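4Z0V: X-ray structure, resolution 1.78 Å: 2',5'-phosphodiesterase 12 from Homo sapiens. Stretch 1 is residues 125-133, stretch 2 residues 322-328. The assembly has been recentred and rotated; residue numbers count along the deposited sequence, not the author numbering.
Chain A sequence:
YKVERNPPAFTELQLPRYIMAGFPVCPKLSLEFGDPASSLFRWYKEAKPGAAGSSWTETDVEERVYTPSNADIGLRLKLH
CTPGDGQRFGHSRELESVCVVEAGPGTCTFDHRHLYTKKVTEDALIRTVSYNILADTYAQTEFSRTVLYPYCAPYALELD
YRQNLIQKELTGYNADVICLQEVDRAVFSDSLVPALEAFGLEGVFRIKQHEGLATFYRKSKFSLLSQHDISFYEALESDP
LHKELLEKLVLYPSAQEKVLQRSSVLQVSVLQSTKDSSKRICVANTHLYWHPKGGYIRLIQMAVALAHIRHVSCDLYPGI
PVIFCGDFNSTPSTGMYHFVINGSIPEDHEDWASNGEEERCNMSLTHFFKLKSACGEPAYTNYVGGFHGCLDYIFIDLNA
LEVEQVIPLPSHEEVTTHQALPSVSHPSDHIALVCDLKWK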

# COMPACT_ATOMS: atom_id res chain seq x y z
N LEU A 125 8.74 -6.74 16.90
CA LEU A 125 8.94 -6.31 15.52
C LEU A 125 7.70 -5.66 14.90
O LEU A 125 6.57 -5.85 15.36
N ILE A 126 7.96 -4.88 13.84
CA ILE A 126 6.94 -4.27 13.01
C ILE A 126 7.32 -4.57 11.58
O ILE A 126 8.24 -3.93 11.05
N ARG A 127 6.64 -5.53 10.94
CA ARG A 127 6.89 -5.77 9.52
C ARG A 127 6.15 -4.67 8.74
O ARG A 127 4.92 -4.59 8.79
N THR A 128 6.88 -3.90 7.95
CA THR A 128 6.32 -2.72 7.27
C THR A 128 6.48 -2.85 5.77
O THR A 128 7.51 -3.36 5.29
N VAL A 129 5.40 -2.51 5.03
CA VAL A 129 5.38 -2.59 3.57
C VAL A 129 5.07 -1.21 3.01
O VAL A 129 4.20 -0.53 3.56
N SER A 130 5.70 -0.83 1.91
CA SER A 130 5.33 0.40 1.16
C SER A 130 5.23 -0.01 -0.28
O SER A 130 6.18 -0.60 -0.82
N TYR A 131 4.07 0.26 -0.92
CA TYR A 131 3.91 -0.24 -2.29
C TYR A 131 2.97 0.62 -3.12
O TYR A 131 1.83 0.82 -2.72
N ASN A 132 3.44 1.07 -4.29
CA ASN A 132 2.59 1.81 -5.23
C ASN A 132 2.04 0.70 -6.13
O ASN A 132 2.82 0.04 -6.83
N ILE A 133 0.75 0.43 -6.03
CA ILE A 133 0.13 -0.75 -6.65
C ILE A 133 -0.42 -0.51 -8.06
O ILE A 133 -0.99 -1.45 -8.63
N VAL A 322 8.09 7.81 14.55
CA VAL A 322 7.49 7.90 13.22
C VAL A 322 8.00 6.86 12.24
O VAL A 322 9.17 6.50 12.23
N ILE A 323 7.08 6.40 11.37
CA ILE A 323 7.37 5.60 10.18
C ILE A 323 6.79 6.43 9.06
O ILE A 323 5.62 6.82 9.16
N PHE A 324 7.57 6.73 8.04
CA PHE A 324 7.06 7.52 6.91
C PHE A 324 7.32 6.77 5.61
O PHE A 324 8.45 6.72 5.10
N CYS A 325 6.26 6.15 5.08
CA CYS A 325 6.29 5.40 3.83
C CYS A 325 5.87 6.29 2.69
O CYS A 325 5.13 7.24 2.89
N GLY A 326 6.18 5.87 1.48
CA GLY A 326 5.62 6.59 0.35
C GLY A 326 6.30 6.39 -0.97
O GLY A 326 7.37 5.79 -1.05
N ASP A 327 5.61 6.83 -2.02
CA ASP A 327 6.22 6.95 -3.33
C ASP A 327 6.60 8.42 -3.39
O ASP A 327 5.74 9.28 -3.51
N PHE A 328 7.87 8.70 -3.15
CA PHE A 328 8.33 10.08 -3.06
C PHE A 328 8.72 10.65 -4.41
O PHE A 328 9.07 11.83 -4.47

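Strands 125-132 and 322-327 run in nearly the same direction, their axes 21° apart and 6.5 Å from each other at closest approach. No backbone-to-backbone hydrogen bond joins them; they meet mainly through side chains, burying 309 Å² in all. On the first strand Ile126, Thr128, Ser130 and Asn132 direct their CA-to-CB bonds toward the second, and the alternation of the extended chain turns Val129 and Tyr131 away.

Stretch 2 opens with Val322, which lies out of reach of its partner, so the interface begins at Ile323. This residue points toward stretch 1 in an m,t conformation (chi1 -66°, chi2 164°). Ile323 CD1 lies 4.3 Å from CD1 of Ile126, itself m,t, in an apolar contact, and Ile323 CG2 is 4.0 Å from Thr128 CG2. Thr128 is in the m rotamer (chi1 -56°); its OG1 also makes a weak hydrogen bond within its own strand, to Ile126 O at 3.4 Å.

Phe324, with chi1 t, takes no part in the contact. Cys325 again points toward stretch 1, and its m rotamer (chi1 -66°) sets Cys325 SG 3.8 Å from Thr128 CG2. The methyl of Thr128 thus touches both Ile323 and Cys325. The CA atoms of Cys325 and Ser130 are 5.7 Å apart, and Ser130 OG, carried on a t rotamer, approaches Cys325 CB to 3.6 Å.

The same hydroxyl accepts a weak hydrogen bond from the backbone of Gly326, with Gly326 N 3.3 Å from Ser130 OG and an angle of 121° at the hydrogen. Gly326 adopts phi/psi of 161/166, where a CB would be jammed against the carbonyl O of Cys325; it would also be crowded by Phe328, lying 3.0 Å from Phe328 CZ. The backbone therefore calls for glycine here, even though a CB would point away from stretch 1.

Asp327 restores a side chain directed toward the partner strand. Both it and Asn132 have chi1 near 180° (t), bringing their polar ends together: Asn132 ND2 donates a hydrogen bond to Asp327 OD2 at 2.8 Å, with an angle of 144°. This bond is shorter and straighter than the one at Gly326, and it closes the polar end of an interface that began with two isoleucines. Asn132 ND2 and Ser130 OG also have hydrogen-bonding partners elsewhere in the structure. Phe328, beyond the strand, makes no contact with stretch 1.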

# COMPACT_ATOMS: atom_id res chain seq x y z
CB LEU A 125 9.36 -7.49 14.61
CG LEU A 125 10.59 -8.30 15.02
CD1 LEU A 125 10.84 -9.45 14.03
CD2 LEU A 125 11.81 -7.43 15.13
CB ILE A 126 6.75 -2.74 13.22
CG1 ILE A 126 6.63 -2.34 14.71
CG2 ILE A 126 5.54 -2.22 12.37
CD1 ILE A 126 6.76 -0.76 14.92
CB ARG A 127 6.45 -7.16 9.08
CG ARG A 127 6.70 -7.39 7.59
CD ARG A 127 6.58 -8.84 7.21
NE ARG A 127 7.71 -9.61 7.76
CZ ARG A 127 7.64 -10.87 8.17
NH1 ARG A 127 6.50 -11.55 8.08
NH2 ARG A 127 8.71 -11.46 8.69
CB THR A 128 7.05 -1.46 7.81
OG1 THR A 128 6.92 -1.44 9.23
CG2 THR A 128 6.46 -0.17 7.26
CB VAL A 129 4.28 -3.60 3.09
CG1 VAL A 129 4.15 -3.59 1.55
CG2 VAL A 129 4.56 -5.02 3.61
CB SER A 130 6.30 1.56 1.36
OG SER A 130 5.81 2.70 0.66
CB TYR A 131 3.29 -1.66 -2.15
CG TYR A 131 3.24 -2.58 -3.36
CD1 TYR A 131 4.00 -2.32 -4.50
CD2 TYR A 131 2.53 -3.78 -3.30
CE1 TYR A 131 4.06 -3.24 -5.55
CE2 TYR A 131 2.56 -4.69 -4.36
CZ TYR A 131 3.35 -4.43 -5.47
OH TYR A 131 3.41 -5.36 -6.49
CB ASN A 132 3.40 2.90 -5.99
CG ASN A 132 2.59 3.57 -7.09
OD1 ASN A 132 1.79 2.91 -7.77
ND2 ASN A 132 2.82 4.88 -7.32
CB ILE A 133 -0.95 -1.39 -5.73
CG1 ILE A 133 -2.12 -0.40 -5.42
CG2 ILE A 133 -0.27 -1.94 -4.42
CD1 ILE A 133 -3.38 -1.10 -4.78
CB VAL A 322 7.80 9.35 12.66
CG1 VAL A 322 7.38 9.50 11.19
CG2 VAL A 322 7.13 10.44 13.52
CB ILE A 323 6.81 4.15 10.19
CG1 ILE A 323 7.47 3.29 11.27
CG2 ILE A 323 6.99 3.49 8.79
CD1 ILE A 323 6.70 2.00 11.56
CB PHE A 324 7.70 8.93 6.91
CG PHE A 324 7.15 9.98 5.97
CD1 PHE A 324 6.08 9.70 5.12
CD2 PHE A 324 7.70 11.26 5.94
CE1 PHE A 324 5.56 10.70 4.27
CE2 PHE A 324 7.18 12.25 5.09
CZ PHE A 324 6.12 11.96 4.25
CB CYS A 325 5.32 4.22 3.93
SG CYS A 325 5.78 2.97 5.15
CB ASP A 327 5.26 6.51 -4.42
CG ASP A 327 5.81 6.73 -5.81
OD1 ASP A 327 6.88 7.39 -5.94
OD2 ASP A 327 5.16 6.27 -6.77
CB PHE A 328 9.51 10.16 -2.08
CG PHE A 328 9.08 9.79 -0.68
CD1 PHE A 328 9.11 8.47 -0.25
CD2 PHE A 328 8.62 10.77 0.20
CE1 PHE A 328 8.70 8.13 1.06
CE2 PHE A 328 8.15 10.41 1.48
CZ PHE A 328 8.21 9.10 1.89